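PDB 4DGH: sulfate permease family protein from Vibrio cholerae, which probably acts as a membrane anion transporter of the SulP family, the piece described here being its STAS domain. Local coordinates for residues 36-39 with 40-44; 29-32 with 33-37. All blocks are in the same frame, centred on the assembly; numbering follows the deposited sequence.

Contact 1 (36-39 with 40-44); sequences ETFE and RVMGS
F38 and M42, a selenomethionine, lie side by side one turn apart on helix 32-44 and point the same way, forming the densely packed flank of this turn. The CE methyl of M42 approaches the F38 ring obliquely, 3.7 Å from F38 CE2, because the M42 chain is bent at both chi2 (73°) and chi3 (90°). Both side chains also touch L52 of strand 51-55 and reach helix 64-78, F38 on M73 and M42 on F77, while the F38 ring stacks with Y24. V41 packs its CG2 methyl 3.2 Å from T37 O, which takes the backbone N-H of the same valine at 2.8 Å. The flank carrying E36 and R40 is looser. Bent at chi3, the arginine turns back along the helix and offers NH1 to E36 OE2 at 3.5 Å, a long salt bridge. The carboxylate oxygen lies at the edge of the guanidinium, in its plane, yet the two groups stand nearly perpendicular, 88° apart. One guanidinium face looks toward E36 O. E36 OE1 and R40 NE make long, weak ion pairs with R40 and E36 of neighbouring subunits. The salt bridge thus probably grips loosely, whereas the apolar flank joins the helix to strand 51-55 and helix 64-78.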
# COMPACT_ATOMS: atom_id res chain seq x y z
N GLU A 36 -9.98 5.60 2.87
CA GLU A 36 -10.88 5.72 1.71
C GLU A 36 -11.45 4.33 1.34
O GLU A 36 -12.65 4.17 1.13
CB GLU A 36 -10.10 6.28 0.50
CG GLU A 36 -10.96 6.78 -0.63
CD GLU A 36 -10.13 7.15 -1.85
OE1 GLU A 36 -8.98 7.64 -1.70
OE2 GLU A 36 -10.63 6.93 -2.98
N THR A 37 -10.58 3.35 1.30
CA THR A 37 -10.98 1.98 1.02
C THR A 37 -11.99 1.45 2.05
O THR A 37 -13.03 0.88 1.69
CB THR A 37 -9.72 1.11 0.95
OG1 THR A 37 -8.87 1.69 -0.07
CG2 THR A 37 -10.08 -0.33 0.57
N PHE A 38 -11.71 1.71 3.31
CA PHE A 38 -12.53 1.13 4.34
C PHE A 38 -13.93 1.76 4.32
O PHE A 38 -14.94 1.09 4.50
CB PHE A 38 -11.93 1.30 5.70
CG PHE A 38 -12.54 0.38 6.67
CD1 PHE A 38 -12.55 -0.98 6.41
CD2 PHE A 38 -13.21 0.83 7.78
CE1 PHE A 38 -13.17 -1.88 7.29
CE2 PHE A 38 -13.78 -0.07 8.68
CZ PHE A 38 -13.79 -1.44 8.41
N GLU A 39 -13.94 3.06 4.06
CA GLU A 39 -15.15 3.81 3.92
C GLU A 39 -15.95 3.23 2.73
O GLU A 39 -17.14 2.98 2.83
CB GLU A 39 -14.68 5.25 3.68
CG GLU A 39 -15.73 6.31 3.84
CD GLU A 39 -15.16 7.74 3.76
OE1 GLU A 39 -13.95 7.95 4.03
OE2 GLU A 39 -15.95 8.67 3.40
N ARG A 40 -15.26 2.95 1.62
CA ARG A 40 -15.89 2.32 0.46
C ARG A 40 -16.45 0.95 0.77
O ARG A 40 -17.56 0.67 0.47
CB ARG A 40 -14.95 2.35 -0.76
CG ARG A 40 -15.46 1.66 -2.03
CD ARG A 40 -14.62 2.01 -3.30
NE ARG A 40 -13.16 1.83 -3.13
CZ ARG A 40 -12.28 2.83 -2.98
NH1 ARG A 40 -12.72 4.11 -3.00
NH2 ARG A 40 -10.98 2.57 -2.80
N VAL A 41 -15.72 0.12 1.50
CA VAL A 41 -16.18 -1.21 1.84
C VAL A 41 -17.43 -1.12 2.73
O VAL A 41 -18.41 -1.84 2.51
CB VAL A 41 -15.11 -1.92 2.69
CG1 VAL A 41 -15.69 -3.22 3.27
CG2 VAL A 41 -13.86 -2.24 1.87
N MSE A 42 -17.38 -0.25 3.72
CA MSE A 42 -18.48 -0.19 4.68
C MSE A 42 -19.74 0.27 3.96
O MSE A 42 -20.87 -0.09 4.34
CB MSE A 42 -18.10 0.78 5.81
CG MSE A 42 -19.07 0.62 6.96
SE MSE A 42 -18.64 -1.11 7.86
CE MSE A 42 -17.32 -0.82 9.29
N GLY A 43 -19.57 1.12 2.97
CA GLY A 43 -20.70 1.60 2.13
C GLY A 43 -21.26 0.55 1.20
O GLY A 43 -22.47 0.59 0.85
N SER A 44 -20.42 -0.39 0.77
CA SER A 44 -20.84 -1.35 -0.30
C SER A 44 -21.35 -2.68 0.22
O SER A 44 -22.20 -3.34 -0.42
CB SER A 44 -19.77 -1.52 -1.40
OG SER A 44 -18.75 -2.41 -0.98

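Contact 2 (29-32 with 33-37); sequences PFFF and AAAET
The chain turns into helix 32-44 at F31, the N-cap residue, whose carbonyl O accepts the A35 backbone N-H at 2.9 Å in a nearly straight bond, followed by E36 N to F32 O at 3.0 Å. With its CG between the backbone N and the carbonyl carbon (chi1 53°), the F31 ring sets its edge toward A35, and the CB methyl lies in the ring plane, 4.0 Å from CD1. F31 and A35 both rest on T69 of helix 64-78. F32 packs on T65 and T69 and meets F38 of a neighbouring subunit. A phenylalanine at the N-cap has no polar side chain to receive the first amides, and two waters take on part of that work: each donates to F30 O, one accepting from A33 N and the other from A34 N, both at 3.0 Å. One turn on, T37 OG1 donates to A33 O from above the carbonyl plane at 3.1 Å, sharing that oxygen with T37 N. Here a helix N-terminus with a phenylalanine N-cap has its first amides bridged by water to F30 O, where the loop after strand 21-25 enters the helix of a beta-alpha-beta unit in the STAS fold.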
# COMPACT_ATOMS: atom_id res chain seq x y z
N PRO A 29 0.68 7.76 10.21
CA PRO A 29 -0.03 9.00 10.07
C PRO A 29 -0.72 9.23 8.73
O PRO A 29 -1.54 10.11 8.65
CB PRO A 29 1.03 10.05 10.32
CG PRO A 29 2.33 9.36 10.07
CD PRO A 29 2.12 7.90 10.00
N PHE A 30 -0.33 8.54 7.66
CA PHE A 30 -0.90 8.86 6.33
C PHE A 30 -1.85 7.72 5.98
O PHE A 30 -1.60 6.87 5.08
CB PHE A 30 0.28 9.03 5.30
CG PHE A 30 1.42 9.89 5.84
CD1 PHE A 30 1.17 11.16 6.38
CD2 PHE A 30 2.74 9.42 5.83
CE1 PHE A 30 2.20 11.93 6.84
CE2 PHE A 30 3.76 10.19 6.34
CZ PHE A 30 3.50 11.46 6.82
N PHE A 31 -2.91 7.65 6.78
CA PHE A 31 -3.82 6.51 6.72
C PHE A 31 -4.87 6.83 5.66
O PHE A 31 -5.79 6.09 5.53
CB PHE A 31 -4.48 6.28 8.08
CG PHE A 31 -5.13 7.54 8.64
CD1 PHE A 31 -6.42 7.91 8.22
CD2 PHE A 31 -4.45 8.36 9.54
CE1 PHE A 31 -7.04 9.06 8.70
CE2 PHE A 31 -5.07 9.51 10.01
CZ PHE A 31 -6.34 9.87 9.57
N PHE A 32 -4.69 7.89 4.86
CA PHE A 32 -5.75 8.36 3.90
C PHE A 32 -6.20 7.30 2.91
O PHE A 32 -7.40 7.14 2.69
CB PHE A 32 -5.32 9.64 3.09
CG PHE A 32 -4.55 10.66 3.90
CD1 PHE A 32 -5.21 11.47 4.83
CD2 PHE A 32 -3.17 10.77 3.78
CE1 PHE A 32 -4.50 12.37 5.63
CE2 PHE A 32 -2.46 11.67 4.58
CZ PHE A 32 -3.11 12.46 5.51
N ALA A 33 -5.28 6.58 2.30
CA ALA A 33 -5.71 5.64 1.24
C ALA A 33 -6.55 4.49 1.88
O ALA A 33 -7.61 4.12 1.37
CB ALA A 33 -4.52 5.08 0.42
N ALA A 34 -6.09 4.01 3.04
CA ALA A 34 -6.86 3.05 3.86
C ALA A 34 -8.20 3.55 4.37
O ALA A 34 -9.18 2.84 4.35
CB ALA A 34 -6.03 2.64 5.05
N ALA A 35 -8.24 4.78 4.85
CA ALA A 35 -9.49 5.37 5.26
C ALA A 35 -10.46 5.29 4.07
O ALA A 35 -11.60 4.94 4.25
CB ALA A 35 -9.26 6.83 5.65
N GLU A 36 -9.98 5.60 2.87
CA GLU A 36 -10.88 5.72 1.71
C GLU A 36 -11.45 4.33 1.34
O GLU A 36 -12.65 4.17 1.13
CB GLU A 36 -10.10 6.28 0.50
CG GLU A 36 -10.96 6.78 -0.63
CD GLU A 36 -10.13 7.15 -1.85
OE1 GLU A 36 -8.98 7.64 -1.70
OE2 GLU A 36 -10.63 6.93 -2.98
N THR A 37 -10.58 3.35 1.30
CA THR A 37 -10.98 1.98 1.02
C THR A 37 -11.99 1.45 2.05
O THR A 37 -13.03 0.88 1.69
CB THR A 37 -9.72 1.11 0.95
OG1 THR A 37 -8.87 1.69 -0.07
CG2 THR A 37 -10.08 -0.33 0.57
O HOH W 1 -3.18 4.46 3.82
O HOH W 2 -2.39 7.26 2.09

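Both contacts belong to helix 32-44, the connecting helix of the beta-alpha-beta unit between parallel strands 21-25 and 51-55. Contact 2 comes first along the chain, at the loop-to-helix entry, and contact 1 continues to the helix C-terminal end; they share E36 and T37, and their centres lie about 11 Å apart. Together they span the whole helix, which lies beside helix 64-78 within the STAS domain. They also meet across subunits in the four-chain assembly: F32 from contact 2 in one chain packs on V41 from contact 1 in another, so the N-terminal turn of one helix meets the C-terminal half of its copy in another chain.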